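Local coordinates for protein kcn28 (Kitasatospora, PDB 6J31) that belongs to the GT-B structural clan, its two Rossmann-like domains flanking a cleft, and holds the ligand (2E,2'E)-3,3'-(1,2-phenylene)di(prop-2-enoic acid), at residues E23-H33 and T383-L394. Numbering follows the deposited sequence.
Sequences ELIRELVARGH and TMRAADLIERQL
L24 drops as a knob into a hole formed by T383, A386, A387 and I390, the closely packed heart of the crossing between helices 23-30 and 383-391. With its CG anti to the backbone N (chi1 175°), one methyl, CD1, lies 3.7 Å from A386 CB, while CD2 meets I390 CD1 tip to tip. L28 adds its CD2 against A387 CB and its CD1 against I390 CD1. The small alanines suit a crossing whose axes approach to 9.4 Å at -59°, and T383 turns its methyl to the flank of E27, leaving OG1 to bond the carbonyl of L212. Beneath, L28 and I390 rest on L105 of strand 103-107.

Toward solvent, charge replaces hydrocarbon. R31, extended from CG to NE, lays one guanidinium face over A387 CB and spends its edge on acids. NE bonds E27 OE2 at 2.6 Å, almost straight, so E27 steadies the arginine from its own helix. NH1 makes a straighter, very short bond to D388 OD1, its exact length doubtful, and a bent one to E391 OE1 (2.9 Å), reached from above the carboxylate plane. NH2 bonds M384 SD weakly. H33, by contrast, is buried beside I7 of strand 6-10, and its NE2 is satisfied by the anti lone pair of E391 OE2, ring and carboxylate planes 83° apart. Here the C-terminal helix has returned across 350 residues to pack on the N-terminal Rossmann-like domain, a crossover characteristic of GT-B folds.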
loop_
_atom_site.group_PDB
_atom_site.type_symbol
_atom_site.label_atom_id
_atom_site.label_comp_id
_atom_site.label_asym_id
_atom_site.label_seq_id
_atom_site.Cartn_x
_atom_site.Cartn_y
_atom_site.Cartn_z
ATOM N N GLU A 23 -6.331 10.002 -5.917
ATOM C CA GLU A 23 -7.384 10.957 -5.596
ATOM C C GLU A 23 -6.820 12.220 -4.966
ATOM O O GLU A 23 -7.396 13.302 -5.130
ATOM C CB GLU A 23 -8.423 10.316 -4.680
ATOM C CG GLU A 23 -9.230 9.212 -5.356
ATOM C CD GLU A 23 -9.739 9.615 -6.729
ATOM O OE1 GLU A 23 -10.281 10.735 -6.867
ATOM O OE2 GLU A 23 -9.595 8.805 -7.671
ATOM N N LEU A 24 -5.704 12.108 -4.244
ATOM C CA LEU A 24 -5.062 13.305 -3.717
ATOM C C LEU A 24 -4.535 14.185 -4.846
ATOM O O LEU A 24 -4.732 15.406 -4.832
ATOM C CB LEU A 24 -3.939 12.915 -2.754
ATOM C CG LEU A 24 -3.077 14.043 -2.183
ATOM C CD1 LEU A 24 -3.967 15.077 -1.527
ATOM C CD2 LEU A 24 -2.083 13.495 -1.172
ATOM N N ILE A 25 -3.882 13.581 -5.844
ATOM C CA ILE A 25 -3.367 14.358 -6.968
ATOM C C ILE A 25 -4.513 14.962 -7.765
ATOM O O ILE A 25 -4.454 16.125 -8.184
ATOM C CB ILE A 25 -2.466 13.489 -7.865
ATOM C CG1 ILE A 25 -1.366 12.811 -7.043
ATOM C CG2 ILE A 25 -1.859 14.342 -8.963
ATOM C CD1 ILE A 25 -0.431 13.787 -6.369
ATOM N N ARG A 26 -5.574 14.184 -7.982
ATOM C CA ARG A 26 -6.746 14.689 -8.686
ATOM C C ARG A 26 -7.344 15.891 -7.966
ATOM O O ARG A 26 -7.761 16.863 -8.607
ATOM C CB ARG A 26 -7.780 13.576 -8.822
ATOM C CG ARG A 26 -8.831 13.837 -9.874
ATOM C CD ARG A 26 -10.019 12.905 -9.706
ATOM N NE ARG A 26 -9.613 11.502 -9.708
ATOM C CZ ARG A 26 -9.179 10.846 -10.779
ATOM N NH1 ARG A 26 -9.070 11.463 -11.946
ATOM N NH2 ARG A 26 -8.840 9.569 -10.677
ATOM N N GLU A 27 -7.396 15.842 -6.632
ATOM C CA GLU A 27 -7.927 16.965 -5.866
ATOM C C GLU A 27 -7.046 18.200 -5.997
ATOM O O GLU A 27 -7.554 19.320 -6.119
ATOM C CB GLU A 27 -8.081 16.575 -4.394
ATOM C CG GLU A 27 -8.445 17.744 -3.481
ATOM C CD GLU A 27 -9.811 18.345 -3.783
ATOM O OE1 GLU A 27 -10.662 17.647 -4.381
ATOM O OE2 GLU A 27 -10.025 19.528 -3.440
ATOM N N LEU A 28 -5.722 18.021 -5.951
ATOM C CA LEU A 28 -4.823 19.163 -6.100
ATOM C C LEU A 28 -4.961 19.790 -7.480
ATOM O O LEU A 28 -4.932 21.019 -7.617
ATOM C CB LEU A 28 -3.381 18.725 -5.847
ATOM C CG LEU A 28 -3.082 18.278 -4.413
ATOM C CD1 LEU A 28 -1.711 17.627 -4.315
ATOM C CD2 LEU A 28 -3.195 19.461 -3.445
ATOM N N VAL A 29 -5.143 18.961 -8.509
ATOM C CA VAL A 29 -5.381 19.484 -9.851
ATOM C C VAL A 29 -6.703 20.233 -9.895
ATOM O O VAL A 29 -6.791 21.337 -10.446
ATOM C CB VAL A 29 -5.349 18.338 -10.879
ATOM C CG1 VAL A 29 -5.900 18.805 -12.214
ATOM C CG2 VAL A 29 -3.937 17.798 -11.030
ATOM N N ALA A 30 -7.743 19.656 -9.288
ATOM C CA ALA A 30 -9.056 20.287 -9.274
ATOM C C ALA A 30 -9.045 21.628 -8.554
ATOM O O ALA A 30 -9.896 22.474 -8.837
ATOM C CB ALA A 30 -10.076 19.354 -8.622
ATOM N N ARG A 31 -8.100 21.849 -7.644
ATOM C CA ARG A 31 -8.013 23.118 -6.936
ATOM C C ARG A 31 -7.282 24.185 -7.734
ATOM O O ARG A 31 -7.012 25.264 -7.194
ATOM C CB ARG A 31 -7.326 22.920 -5.585
ATOM C CG ARG A 31 -8.135 22.065 -4.624
ATOM C CD ARG A 31 -7.578 22.104 -3.218
ATOM N NE ARG A 31 -8.307 21.184 -2.354
ATOM C CZ ARG A 31 -8.213 21.168 -1.029
ATOM N NH1 ARG A 31 -7.406 22.022 -0.415
ATOM N NH2 ARG A 31 -8.917 20.293 -0.321
ATOM N N GLY A 32 -6.952 23.909 -8.993
ATOM C CA GLY A 32 -6.334 24.888 -9.863
ATOM C C GLY A 32 -4.824 24.932 -9.852
ATOM O O GLY A 32 -4.249 25.851 -10.447
ATOM N N HIS A 33 -4.160 23.986 -9.196
ATOM C CA HIS A 33 -2.706 23.982 -9.173
ATOM C C HIS A 33 -2.139 23.293 -10.408
ATOM O O HIS A 33 -2.766 22.421 -11.017
ATOM C CB HIS A 33 -2.180 23.269 -7.929
ATOM C CG HIS A 33 -2.599 23.903 -6.643
ATOM N ND1 HIS A 33 -2.195 25.166 -6.272
ATOM C CD2 HIS A 33 -3.371 23.441 -5.632
ATOM C CE1 HIS A 33 -2.711 25.461 -5.093
ATOM N NE2 HIS A 33 -3.426 24.429 -4.680
ATOM N N THR A 383 -8.734 12.977 1.826
ATOM C CA THR A 383 -8.206 13.746 0.702
ATOM C C THR A 383 -8.169 15.237 1.004
ATOM O O THR A 383 -7.165 15.913 0.744
ATOM C CB THR A 383 -9.053 13.482 -0.544
ATOM O OG1 THR A 383 -8.996 12.092 -0.880
ATOM C CG2 THR A 383 -8.561 14.304 -1.715
ATOM N N MET A 384 -9.263 15.773 1.545
ATOM C CA MET A 384 -9.350 17.215 1.739
ATOM C C MET A 384 -8.337 17.695 2.768
ATOM O O MET A 384 -7.719 18.751 2.588
ATOM C CB MET A 384 -10.769 17.608 2.150
ATOM C CG MET A 384 -11.823 17.214 1.124
ATOM S SD MET A 384 -11.587 17.985 -0.491
ATOM C CE MET A 384 -12.585 16.903 -1.512
ATOM N N ARG A 385 -8.143 16.939 3.851
ATOM C CA ARG A 385 -7.147 17.353 4.835
ATOM C C ARG A 385 -5.738 17.266 4.258
ATOM O O ARG A 385 -4.911 18.153 4.497
ATOM C CB ARG A 385 -7.262 16.517 6.108
ATOM C CG ARG A 385 -6.371 17.043 7.223
ATOM C CD ARG A 385 -6.295 16.108 8.410
ATOM N NE ARG A 385 -5.413 16.656 9.434
ATOM C CZ ARG A 385 -5.041 16.008 10.534
ATOM N NH1 ARG A 385 -5.482 14.779 10.770
ATOM N NH2 ARG A 385 -4.226 16.592 11.401
ATOM N N ALA A 386 -5.453 16.212 3.487
ATOM C CA ALA A 386 -4.133 16.074 2.881
ATOM C C ALA A 386 -3.849 17.215 1.911
ATOM O O ALA A 386 -2.756 17.795 1.924
ATOM C CB ALA A 386 -4.022 14.727 2.171
ATOM N N ALA A 387 -4.833 17.570 1.082
ATOM C CA ALA A 387 -4.650 18.686 0.163
ATOM C C ALA A 387 -4.462 19.999 0.916
ATOM O O ALA A 387 -3.630 20.828 0.533
ATOM C CB ALA A 387 -5.838 18.775 -0.795
ATOM N N ASP A 388 -5.221 20.206 1.998
ATOM C CA ASP A 388 -5.067 21.431 2.780
ATOM C C ASP A 388 -3.672 21.531 3.387
ATOM O O ASP A 388 -3.076 22.614 3.413
ATOM C CB ASP A 388 -6.130 21.506 3.873
ATOM C CG ASP A 388 -7.531 21.681 3.317
ATOM O OD1 ASP A 388 -7.669 21.963 2.104
ATOM O OD2 ASP A 388 -8.497 21.540 4.096
ATOM N N LEU A 389 -3.135 20.413 3.884
ATOM C CA LEU A 389 -1.798 20.435 4.469
ATOM C C LEU A 389 -0.732 20.740 3.421
ATOM O O LEU A 389 0.238 21.453 3.703
ATOM C CB LEU A 389 -1.505 19.109 5.167
ATOM C CG LEU A 389 -2.259 18.906 6.479
ATOM C CD1 LEU A 389 -1.900 17.566 7.103
ATOM C CD2 LEU A 389 -1.959 20.054 7.431
ATOM N N ILE A 390 -0.894 20.206 2.211
ATOM C CA ILE A 390 0.059 20.478 1.141
ATOM C C ILE A 390 0.010 21.948 0.743
ATOM O O ILE A 390 1.045 22.574 0.480
ATOM C CB ILE A 390 -0.215 19.553 -0.058
ATOM C CG1 ILE A 390 0.118 18.105 0.303
ATOM C CG2 ILE A 390 0.596 19.991 -1.269
ATOM C CD1 ILE A 390 -0.601 17.077 -0.550
ATOM N N GLU A 391 -1.190 22.523 0.683
ATOM C CA GLU A 391 -1.315 23.925 0.311
ATOM C C GLU A 391 -0.675 24.861 1.331
ATOM O O GLU A 391 -0.298 25.978 0.964
ATOM C CB GLU A 391 -2.787 24.273 0.094
ATOM C CG GLU A 391 -3.300 23.776 -1.248
ATOM C CD GLU A 391 -4.732 24.174 -1.529
ATOM O OE1 GLU A 391 -5.531 24.289 -0.575
ATOM O OE2 GLU A 391 -5.049 24.395 -2.716
ATOM N N ARG A 392 -0.535 24.432 2.593
ATOM C CA ARG A 392 0.159 25.245 3.592
ATOM C C ARG A 392 1.622 25.443 3.229
ATOM O O ARG A 392 2.243 26.420 3.665
ATOM C CB ARG A 392 0.066 24.589 4.975
ATOM C CG ARG A 392 -1.310 24.594 5.625
ATOM C CD ARG A 392 -1.705 25.939 6.226
ATOM N NE ARG A 392 -0.758 26.393 7.238
ATOM C CZ ARG A 392 -0.714 27.627 7.738
ATOM N NH1 ARG A 392 -1.569 28.555 7.329
ATOM N NH2 ARG A 392 0.201 27.936 8.654
ATOM N N GLN A 393 2.193 24.519 2.453
ATOM C CA GLN A 393 3.578 24.616 2.015
ATOM C C GLN A 393 3.755 25.495 0.784
ATOM O O GLN A 393 4.896 25.805 0.426
ATOM C CB GLN A 393 4.136 23.221 1.722
ATOM C CG GLN A 393 4.345 22.370 2.959
ATOM C CD GLN A 393 5.167 23.082 4.008
ATOM O OE1 GLN A 393 6.203 23.671 3.705
ATOM N NE2 GLN A 393 4.698 23.048 5.250
ATOM N N LEU A 394 2.667 25.896 0.124
ATOM C CA LEU A 394 2.779 26.761 -1.040
ATOM C C LEU A 394 2.940 28.220 -0.623
ATOM O O LEU A 394 2.417 28.641 0.412
ATOM C CB LEU A 394 1.555 26.613 -1.936
ATOM C CG LEU A 394 1.288 25.197 -2.442
ATOM C CD1 LEU A 394 0.119 25.188 -3.402
ATOM C CD2 LEU A 394 2.532 24.621 -3.101
#